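Erythromycin C-12 hydroxylase (Saccharopolyspora erythraea, PDB 2JJN) hydroxylates the macrolactone ring of erythromycin D at C-12 to give erythromycin C, using heme b, molecular oxygen and NADPH. Local coordinates at residues V43-V53 and V301-V310; D65-P73 and M86-E94. The protein carries 2 engineered substitutions. All coordinates share one frame; numbering follows the deposited sequence.

Overall arrangement
Both contacts lie about the five-stranded mixed sheet of this cytochrome P450, their centres about 18 Å apart and on the same side of the chain's centre. Contact 1 involves 43-45, one outermost strand, and its neighbour 51-53, packed against the two-stranded hairpin 299-301/304-306. Contact 2 starts from 69-70, the strand at the other edge, and ties it to the loop leading into helix 94-105. In sequence, contact 2 is nested inside the long loop that contact 1 closes. The two touch where Val301 CG2 lies 3.9 Å from Phe69 CZ, and contact 2 goes on to meet the heme propionates, partly through a water.

Contact 1 of 2, residues V43-V53 and V301-V310; sequences VWQDRYGVWHV and VAGVPIPADV
Trp51 and Val43 carry most of this contact, in which the hairpin of strands 43-45 and 51-53 packs against the second hairpin that turns at 301-304. Side chains from neighbouring strands of one hairpin form an apolar surface, and the other hairpin lies across it. The Trp51 indole is held between two aliphatic groups. Over one face stands Ile306, whose CG2 lies 4.0 Å from the centroid of the Trp51 five-membered ring and only 3° off its normal, a nearly ideal CH-pi contact; the CG1 branch covers the six-membered ring near CE3. CB of Gln45, from the indole's own hairpin, covers the opposite face. Around the ring, Val310 CG2 meets Trp51 CD1 at 3.6 Å, Pro307 CD comes up to CZ2 and NE1, and Pro305 O approaches Trp51 CH2 at 3.3 Å. For Val310, chi1 of -59° sets CG2 between its backbone N and carbonyl carbon, turned to the pyrrole end of the indole.

Val43 uses both methyls. Val43 CG1, which chi1 of 180° places opposite the backbone N, touches Val304 CG1 at 3.8 Å and Ile306 CD1 at 4.0 Å; Val43 CG2 reaches Val301 CG1 and Ala302 CB and lies 3.5 Å from Val301 O. Val304 joins the two centres, since its CG1 also meets Trp51 CZ3 at 3.8 Å.

Away from the interface, Asp46 braces the 46-49 turn: Tyr48 N and Val50 N bind its OD1 from opposite faces of the carboxylate, and His52 NE2 donates to Asp46 OD2. Backbone bonds from Trp51 and Val53 to strand 311-315 continue the sheet. The chemistry between the hairpins is thus mainly apolar and CH-pi, with two backbone carbonyl oxygens touching carbon: shape and burial join them, while hydrogen bonds fix each hairpin internally.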
# COMPACT_ATOMS: atom_id res chain seq x y z
N VAL A 43 -22.43 -2.25 9.21
CA VAL A 43 -21.76 -3.58 9.36
C VAL A 43 -22.56 -4.54 8.52
O VAL A 43 -23.73 -4.82 8.84
CB VAL A 43 -21.73 -4.03 10.84
CG1 VAL A 43 -21.05 -5.38 10.97
CG2 VAL A 43 -21.01 -2.98 11.68
N TRP A 44 -21.95 -5.07 7.46
CA TRP A 44 -22.71 -5.72 6.40
C TRP A 44 -22.09 -7.09 6.11
O TRP A 44 -20.87 -7.23 6.04
CB TRP A 44 -22.64 -4.88 5.12
CG TRP A 44 -23.29 -5.51 3.95
CD1 TRP A 44 -24.61 -5.85 3.83
CD2 TRP A 44 -22.66 -5.83 2.70
NE1 TRP A 44 -24.83 -6.42 2.57
CE2 TRP A 44 -23.65 -6.40 1.86
CE3 TRP A 44 -21.36 -5.71 2.23
CZ2 TRP A 44 -23.35 -6.85 0.54
CZ3 TRP A 44 -21.05 -6.15 0.94
CH2 TRP A 44 -22.05 -6.73 0.11
N GLN A 45 -22.93 -8.11 5.90
CA GLN A 45 -22.46 -9.46 5.62
C GLN A 45 -22.76 -9.76 4.18
O GLN A 45 -23.91 -9.64 3.75
CB GLN A 45 -23.27 -10.43 6.50
CG GLN A 45 -22.87 -11.89 6.31
CD GLN A 45 -23.78 -12.85 7.07
OE1 GLN A 45 -23.39 -14.01 7.45
NE2 GLN A 45 -24.98 -12.42 7.29
N ASP A 46 -21.74 -10.09 3.40
CA ASP A 46 -21.90 -10.37 1.98
C ASP A 46 -22.28 -11.82 1.66
O ASP A 46 -22.45 -12.64 2.58
CB ASP A 46 -20.69 -9.87 1.15
CG ASP A 46 -19.45 -10.72 1.27
OD1 ASP A 46 -19.56 -11.91 1.70
OD2 ASP A 46 -18.38 -10.16 0.90
N ARG A 47 -22.41 -12.10 0.36
CA ARG A 47 -22.92 -13.44 -0.02
C ARG A 47 -21.92 -14.56 0.26
O ARG A 47 -22.29 -15.76 0.19
CB ARG A 47 -23.33 -13.45 -1.49
CG ARG A 47 -22.19 -13.34 -2.46
CD ARG A 47 -22.77 -13.55 -3.89
NE ARG A 47 -21.80 -14.04 -4.84
CZ ARG A 47 -21.90 -15.16 -5.55
NH1 ARG A 47 -22.96 -15.96 -5.45
NH2 ARG A 47 -20.93 -15.48 -6.41
N TYR A 48 -20.67 -14.19 0.52
CA TYR A 48 -19.65 -15.19 0.84
C TYR A 48 -19.52 -15.35 2.35
O TYR A 48 -18.66 -16.08 2.81
CB TYR A 48 -18.31 -14.78 0.26
CG TYR A 48 -18.35 -14.53 -1.23
CD1 TYR A 48 -18.25 -13.26 -1.73
CD2 TYR A 48 -18.55 -15.60 -2.12
CE1 TYR A 48 -18.31 -13.02 -3.11
CE2 TYR A 48 -18.62 -15.38 -3.48
CZ TYR A 48 -18.49 -14.08 -3.96
OH TYR A 48 -18.58 -13.82 -5.31
N GLY A 49 -20.35 -14.63 3.12
CA GLY A 49 -20.24 -14.69 4.60
C GLY A 49 -19.07 -13.89 5.13
O GLY A 49 -18.64 -14.10 6.27
N VAL A 50 -18.60 -12.94 4.32
CA VAL A 50 -17.54 -12.01 4.72
C VAL A 50 -18.20 -10.72 5.18
O VAL A 50 -19.14 -10.25 4.55
CB VAL A 50 -16.59 -11.71 3.53
CG1 VAL A 50 -15.57 -10.68 3.95
CG2 VAL A 50 -15.89 -12.98 3.11
N TRP A 51 -17.71 -10.17 6.28
CA TRP A 51 -18.35 -9.00 6.87
C TRP A 51 -17.54 -7.78 6.52
O TRP A 51 -16.33 -7.88 6.11
CB TRP A 51 -18.36 -9.17 8.40
CG TRP A 51 -19.34 -10.25 8.80
CD1 TRP A 51 -19.18 -11.61 8.69
CD2 TRP A 51 -20.66 -10.05 9.32
NE1 TRP A 51 -20.31 -12.27 9.14
CE2 TRP A 51 -21.23 -11.34 9.53
CE3 TRP A 51 -21.42 -8.90 9.63
CZ2 TRP A 51 -22.52 -11.52 10.06
CZ3 TRP A 51 -22.70 -9.08 10.17
CH2 TRP A 51 -23.23 -10.38 10.39
N HIS A 52 -18.22 -6.65 6.49
CA HIS A 52 -17.60 -5.43 6.05
C HIS A 52 -17.98 -4.33 7.04
O HIS A 52 -19.17 -4.19 7.41
CB HIS A 52 -18.19 -5.04 4.69
CG HIS A 52 -17.84 -6.01 3.63
ND1 HIS A 52 -16.78 -5.82 2.76
CD2 HIS A 52 -18.40 -7.21 3.30
CE1 HIS A 52 -16.70 -6.87 1.94
NE2 HIS A 52 -17.68 -7.71 2.24
N VAL A 53 -16.99 -3.50 7.39
CA VAL A 53 -17.18 -2.48 8.41
C VAL A 53 -16.86 -1.12 7.76
O VAL A 53 -15.78 -0.94 7.19
CB VAL A 53 -16.26 -2.76 9.60
CG1 VAL A 53 -16.32 -1.61 10.59
CG2 VAL A 53 -16.76 -4.07 10.26
N VAL A 301 -19.95 -5.40 16.48
CA VAL A 301 -19.49 -4.10 16.05
C VAL A 301 -20.72 -3.25 15.84
O VAL A 301 -21.60 -3.64 15.10
CB VAL A 301 -18.67 -4.20 14.75
CG1 VAL A 301 -18.24 -2.83 14.29
CG2 VAL A 301 -17.41 -5.05 14.99
N ALA A 302 -20.82 -2.09 16.50
CA ALA A 302 -21.96 -1.23 16.32
C ALA A 302 -23.28 -1.95 16.66
O ALA A 302 -24.30 -1.68 16.03
CB ALA A 302 -22.03 -0.64 14.89
N GLY A 303 -23.17 -2.89 17.60
CA GLY A 303 -24.34 -3.65 18.04
C GLY A 303 -24.78 -4.73 17.07
O GLY A 303 -25.81 -5.38 17.29
N VAL A 304 -23.99 -4.94 16.01
CA VAL A 304 -24.31 -5.95 15.00
C VAL A 304 -23.51 -7.21 15.34
O VAL A 304 -22.27 -7.14 15.47
CB VAL A 304 -23.95 -5.47 13.58
CG1 VAL A 304 -24.30 -6.58 12.55
CG2 VAL A 304 -24.77 -4.19 13.26
N PRO A 305 -24.19 -8.36 15.49
CA PRO A 305 -23.52 -9.57 15.96
C PRO A 305 -22.76 -10.24 14.82
O PRO A 305 -23.32 -10.49 13.73
CB PRO A 305 -24.69 -10.45 16.43
CG PRO A 305 -25.83 -10.06 15.56
CD PRO A 305 -25.66 -8.56 15.41
N ILE A 306 -21.47 -10.47 15.07
CA ILE A 306 -20.60 -11.16 14.12
C ILE A 306 -20.13 -12.51 14.72
O ILE A 306 -19.70 -12.55 15.83
CB ILE A 306 -19.39 -10.29 13.75
CG1 ILE A 306 -19.82 -8.95 13.16
CG2 ILE A 306 -18.55 -11.04 12.72
CD1 ILE A 306 -18.62 -7.98 12.83
N PRO A 307 -20.32 -13.61 13.99
CA PRO A 307 -19.94 -14.90 14.58
C PRO A 307 -18.43 -15.10 14.60
O PRO A 307 -17.68 -14.34 13.98
CB PRO A 307 -20.55 -15.93 13.63
CG PRO A 307 -20.73 -15.19 12.38
CD PRO A 307 -20.90 -13.75 12.64
N ALA A 308 -18.02 -16.15 15.31
CA ALA A 308 -16.60 -16.57 15.29
C ALA A 308 -16.19 -17.10 13.95
O ALA A 308 -17.00 -17.65 13.17
CB ALA A 308 -16.40 -17.66 16.36
N ASP A 309 -14.87 -17.03 13.69
CA ASP A 309 -14.30 -17.70 12.52
C ASP A 309 -14.84 -17.23 11.19
O ASP A 309 -15.02 -18.03 10.26
CB ASP A 309 -14.47 -19.25 12.67
CG ASP A 309 -13.82 -19.78 13.94
OD1 ASP A 309 -12.70 -19.35 14.27
OD2 ASP A 309 -14.48 -20.57 14.64
N VAL A 310 -15.04 -15.91 11.07
CA VAL A 310 -15.39 -15.33 9.78
C VAL A 310 -14.46 -14.16 9.46
O VAL A 310 -13.82 -13.60 10.36
CB VAL A 310 -16.89 -14.88 9.72
CG1 VAL A 310 -17.85 -16.05 9.99
CG2 VAL A 310 -17.13 -13.75 10.73

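Contact 2 of 2, residues D65-P73 and M86-E94; sequences DTATFSSDP and MIHEIDPPE. With HEM (protoporphyrin IX containing Fe), chain B.
At the edge of the heme pocket, strand 69-70 and the chain beyond it lean on the loop that precedes helix 94-105, and the Asp91 carboxylate forms the chief link. Its two oxygens work as a fork, each through the syn lone pair: Asp91 OD2 accepts from Ser70 OG at 2.6 Å, and Asp91 OD1 accepts from Ser71 N at 2.8 Å along a nearly straight bond of 168°. Ser70 OG, swung opposite its own backbone N (chi1 169°), also accepts from Asp72 N at 2.9 Å, an ST turn that fixes the hydroxyl while it donates to Asp91. Two bonds to the carboxylate therefore set its rotation.

Further along, the backbones come close enough for Glu89 CA to approach Ser71 O at 3.3 Å. The extended Glu89 side chain crosses the Pro73 ring at about a right angle, with Glu89 CG 3.7 Å from Pro73 CD. At the other end, Pro92 packs against Thr66.

Toward the cofactor, one water accepts from Ser71 OG and donates to His88 O and to heme O2A, joining both segments to a propionate; the heme is also hydrogen-bonded to His95, Arg99, Arg293 and His351. His88 and Glu89 are assigned to substrate binding, which is consistent with a place beside the substrate site. The Ser70/Ser71–Asp91 bonds, with the ST turn at Ser70, thus belong to the propionate side of the P450 heme pocket.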
# COMPACT_ATOMS: atom_id res chain seq x y z
N ASP A 65 -8.30 -4.24 18.10
CA ASP A 65 -8.48 -5.39 18.93
C ASP A 65 -7.94 -6.63 18.24
O ASP A 65 -8.67 -7.32 17.56
CB ASP A 65 -9.96 -5.50 19.27
CG ASP A 65 -10.27 -6.64 20.22
OD1 ASP A 65 -9.37 -7.46 20.60
OD2 ASP A 65 -11.50 -6.75 20.50
N THR A 66 -6.67 -6.93 18.46
CA THR A 66 -6.00 -8.05 17.81
C THR A 66 -6.46 -9.41 18.36
O THR A 66 -6.42 -10.44 17.65
CB THR A 66 -4.46 -7.95 17.91
OG1 THR A 66 -4.08 -7.95 19.28
CG2 THR A 66 -3.94 -6.71 17.15
N ALA A 67 -6.89 -9.43 19.64
CA ALA A 67 -7.34 -10.67 20.25
C ALA A 67 -8.63 -11.18 19.63
O ALA A 67 -8.76 -12.37 19.36
CB ALA A 67 -7.55 -10.45 21.76
N THR A 68 -9.54 -10.25 19.34
CA THR A 68 -10.80 -10.61 18.68
C THR A 68 -10.67 -10.72 17.17
O THR A 68 -11.25 -11.59 16.54
CB THR A 68 -11.87 -9.55 18.95
OG1 THR A 68 -11.98 -9.34 20.37
CG2 THR A 68 -13.27 -9.94 18.36
N PHE A 69 -9.93 -9.77 16.58
CA PHE A 69 -9.81 -9.67 15.15
C PHE A 69 -8.40 -10.00 14.73
O PHE A 69 -7.53 -9.15 14.67
CB PHE A 69 -10.22 -8.26 14.68
CG PHE A 69 -11.66 -7.93 15.02
CD1 PHE A 69 -11.91 -7.13 16.12
CD2 PHE A 69 -12.71 -8.44 14.24
CE1 PHE A 69 -13.26 -6.80 16.49
CE2 PHE A 69 -14.09 -8.13 14.59
CZ PHE A 69 -14.33 -7.29 15.70
N SER A 70 -8.22 -11.28 14.44
CA SER A 70 -6.90 -11.81 14.06
C SER A 70 -6.45 -11.37 12.68
O SER A 70 -7.28 -11.15 11.79
CB SER A 70 -6.94 -13.34 14.16
OG SER A 70 -5.76 -13.89 13.54
N SER A 71 -5.12 -11.22 12.49
CA SER A 71 -4.58 -10.92 11.20
C SER A 71 -4.21 -12.15 10.41
O SER A 71 -3.72 -12.03 9.30
CB SER A 71 -3.35 -10.01 11.31
OG SER A 71 -3.76 -8.71 11.66
N ASP A 72 -4.44 -13.32 10.98
CA ASP A 72 -4.11 -14.57 10.33
C ASP A 72 -5.30 -14.97 9.45
O ASP A 72 -6.31 -15.42 10.00
CB ASP A 72 -3.80 -15.58 11.41
CG ASP A 72 -3.40 -16.95 10.85
OD1 ASP A 72 -3.21 -17.84 11.68
OD2 ASP A 72 -3.35 -17.08 9.61
N PRO A 73 -5.21 -14.81 8.11
CA PRO A 73 -6.41 -15.13 7.30
C PRO A 73 -6.62 -16.61 7.18
O PRO A 73 -7.74 -17.02 6.78
CB PRO A 73 -6.07 -14.60 5.90
CG PRO A 73 -4.57 -14.55 5.84
CD PRO A 73 -4.07 -14.38 7.27
N MET A 86 5.85 -13.70 7.71
CA MET A 86 4.87 -12.80 7.06
C MET A 86 4.17 -11.99 8.13
O MET A 86 3.09 -12.35 8.62
CB MET A 86 3.82 -13.60 6.30
CG MET A 86 4.32 -14.14 5.01
SD MET A 86 4.76 -12.79 3.89
CE MET A 86 5.19 -13.77 2.44
N ILE A 87 4.84 -10.92 8.53
CA ILE A 87 4.49 -10.22 9.74
C ILE A 87 3.03 -9.69 9.76
O ILE A 87 2.39 -9.63 10.82
CB ILE A 87 5.51 -9.01 9.93
CG1 ILE A 87 5.35 -8.36 11.29
CG2 ILE A 87 5.45 -8.07 8.78
CD1 ILE A 87 6.44 -7.29 11.47
N HIS A 88 2.51 -9.35 8.57
CA HIS A 88 1.15 -8.79 8.52
C HIS A 88 0.09 -9.85 8.72
O HIS A 88 -1.11 -9.51 8.82
CB HIS A 88 0.92 -8.06 7.23
CG HIS A 88 1.04 -8.94 6.03
ND1 HIS A 88 2.23 -9.53 5.67
CD2 HIS A 88 0.13 -9.29 5.08
CE1 HIS A 88 2.04 -10.24 4.56
NE2 HIS A 88 0.77 -10.12 4.20
N GLU A 89 0.50 -11.12 8.80
CA GLU A 89 -0.46 -12.22 8.98
C GLU A 89 -0.23 -12.92 10.31
O GLU A 89 -0.77 -14.01 10.53
CB GLU A 89 -0.35 -13.22 7.82
CG GLU A 89 -0.86 -12.65 6.53
CD GLU A 89 -0.82 -13.65 5.40
OE1 GLU A 89 -0.23 -14.74 5.60
OE2 GLU A 89 -1.34 -13.30 4.33
N ILE A 90 0.55 -12.29 11.20
CA ILE A 90 0.92 -12.91 12.46
C ILE A 90 0.39 -12.07 13.60
O ILE A 90 0.46 -10.84 13.56
CB ILE A 90 2.47 -13.07 12.50
CG1 ILE A 90 2.87 -14.13 11.45
CG2 ILE A 90 2.91 -13.51 13.86
CD1 ILE A 90 4.38 -14.26 11.22
N ASP A 91 -0.11 -12.73 14.64
CA ASP A 91 -0.70 -12.05 15.79
C ASP A 91 0.25 -11.99 16.97
O ASP A 91 1.20 -12.79 17.03
CB ASP A 91 -1.94 -12.84 16.28
CG ASP A 91 -3.11 -12.79 15.31
OD1 ASP A 91 -3.21 -11.84 14.49
OD2 ASP A 91 -3.93 -13.73 15.36
N PRO A 92 -0.03 -11.11 17.93
CA PRO A 92 0.76 -11.22 19.18
C PRO A 92 0.50 -12.57 19.84
O PRO A 92 -0.58 -13.19 19.64
CB PRO A 92 0.23 -10.08 20.04
CG PRO A 92 -0.47 -9.11 19.02
CD PRO A 92 -1.01 -10.01 17.98
N PRO A 93 1.49 -13.07 20.62
CA PRO A 93 2.75 -12.39 20.99
C PRO A 93 3.87 -12.49 19.93
O PRO A 93 4.78 -11.64 19.93
CB PRO A 93 3.17 -13.13 22.26
CG PRO A 93 2.57 -14.51 22.15
CD PRO A 93 1.33 -14.38 21.25
N GLU A 94 3.75 -13.45 19.03
CA GLU A 94 4.77 -13.66 18.00
C GLU A 94 4.95 -12.37 17.21
O GLU A 94 6.07 -11.99 16.86
CB GLU A 94 4.45 -14.86 17.08
CG GLU A 94 5.56 -15.08 16.01
CD GLU A 94 5.31 -16.22 15.02
OE1 GLU A 94 6.25 -16.54 14.25
OE2 GLU A 94 4.20 -16.80 14.99
CHA HEM B . 1.55 -2.56 6.92
CHB HEM B . -0.36 0.70 3.84
CHC HEM B . 4.06 1.53 2.02
CHD HEM B . 5.81 -2.27 4.51
C1A HEM B . 0.70 -1.69 6.27
C2A HEM B . -0.73 -1.55 6.57
C3A HEM B . -1.25 -0.67 5.71
C4A HEM B . -0.19 -0.22 4.83
CMA HEM B . -2.73 -0.22 5.62
CAA HEM B . -1.48 -2.28 7.70
CBA HEM B . -1.90 -3.67 7.29
CGA HEM B . -2.87 -4.31 8.29
O1A HEM B . -3.21 -3.66 9.32
O2A HEM B . -3.25 -5.49 8.04
C1B HEM B . 0.70 1.22 3.08
C2B HEM B . 0.58 2.30 2.13
C3B HEM B . 1.81 2.54 1.63
C4B HEM B . 2.71 1.59 2.28
CMB HEM B . -0.79 2.96 1.86
CAB HEM B . 2.30 3.54 0.56
CBB HEM B . 1.74 4.70 0.46
C1C HEM B . 4.91 0.57 2.54
C2C HEM B . 6.33 0.46 2.22
C3C HEM B . 6.81 -0.60 2.90
C4C HEM B . 5.72 -1.17 3.69
CMC HEM B . 7.05 1.43 1.25
CAC HEM B . 8.23 -1.20 2.91
CBC HEM B . 9.34 -0.45 2.87
C1D HEM B . 4.81 -2.68 5.34
C2D HEM B . 4.94 -3.78 6.23
C3D HEM B . 3.65 -3.86 6.98
C4D HEM B . 2.83 -2.80 6.47
CMD HEM B . 6.17 -4.72 6.39
CAD HEM B . 3.24 -4.89 8.06
CBD HEM B . 3.56 -4.36 9.47
CGD HEM B . 3.05 -5.32 10.50
O1D HEM B . 2.26 -6.23 10.18
O2D HEM B . 3.45 -5.17 11.67
NA HEM B . 1.01 -0.83 5.20
NB HEM B . 2.01 0.75 3.13
NC HEM B . 4.60 -0.45 3.41
ND HEM B . 3.53 -2.10 5.50
FE HEM B . 2.81 -0.54 4.42
O HOH W 1 -5.51 -13.00 17.86
O HOH W 2 -2.28 -7.34 9.92
O HOH W 3 -3.22 -9.93 7.09
O HOH W 4 2.18 -2.00 2.87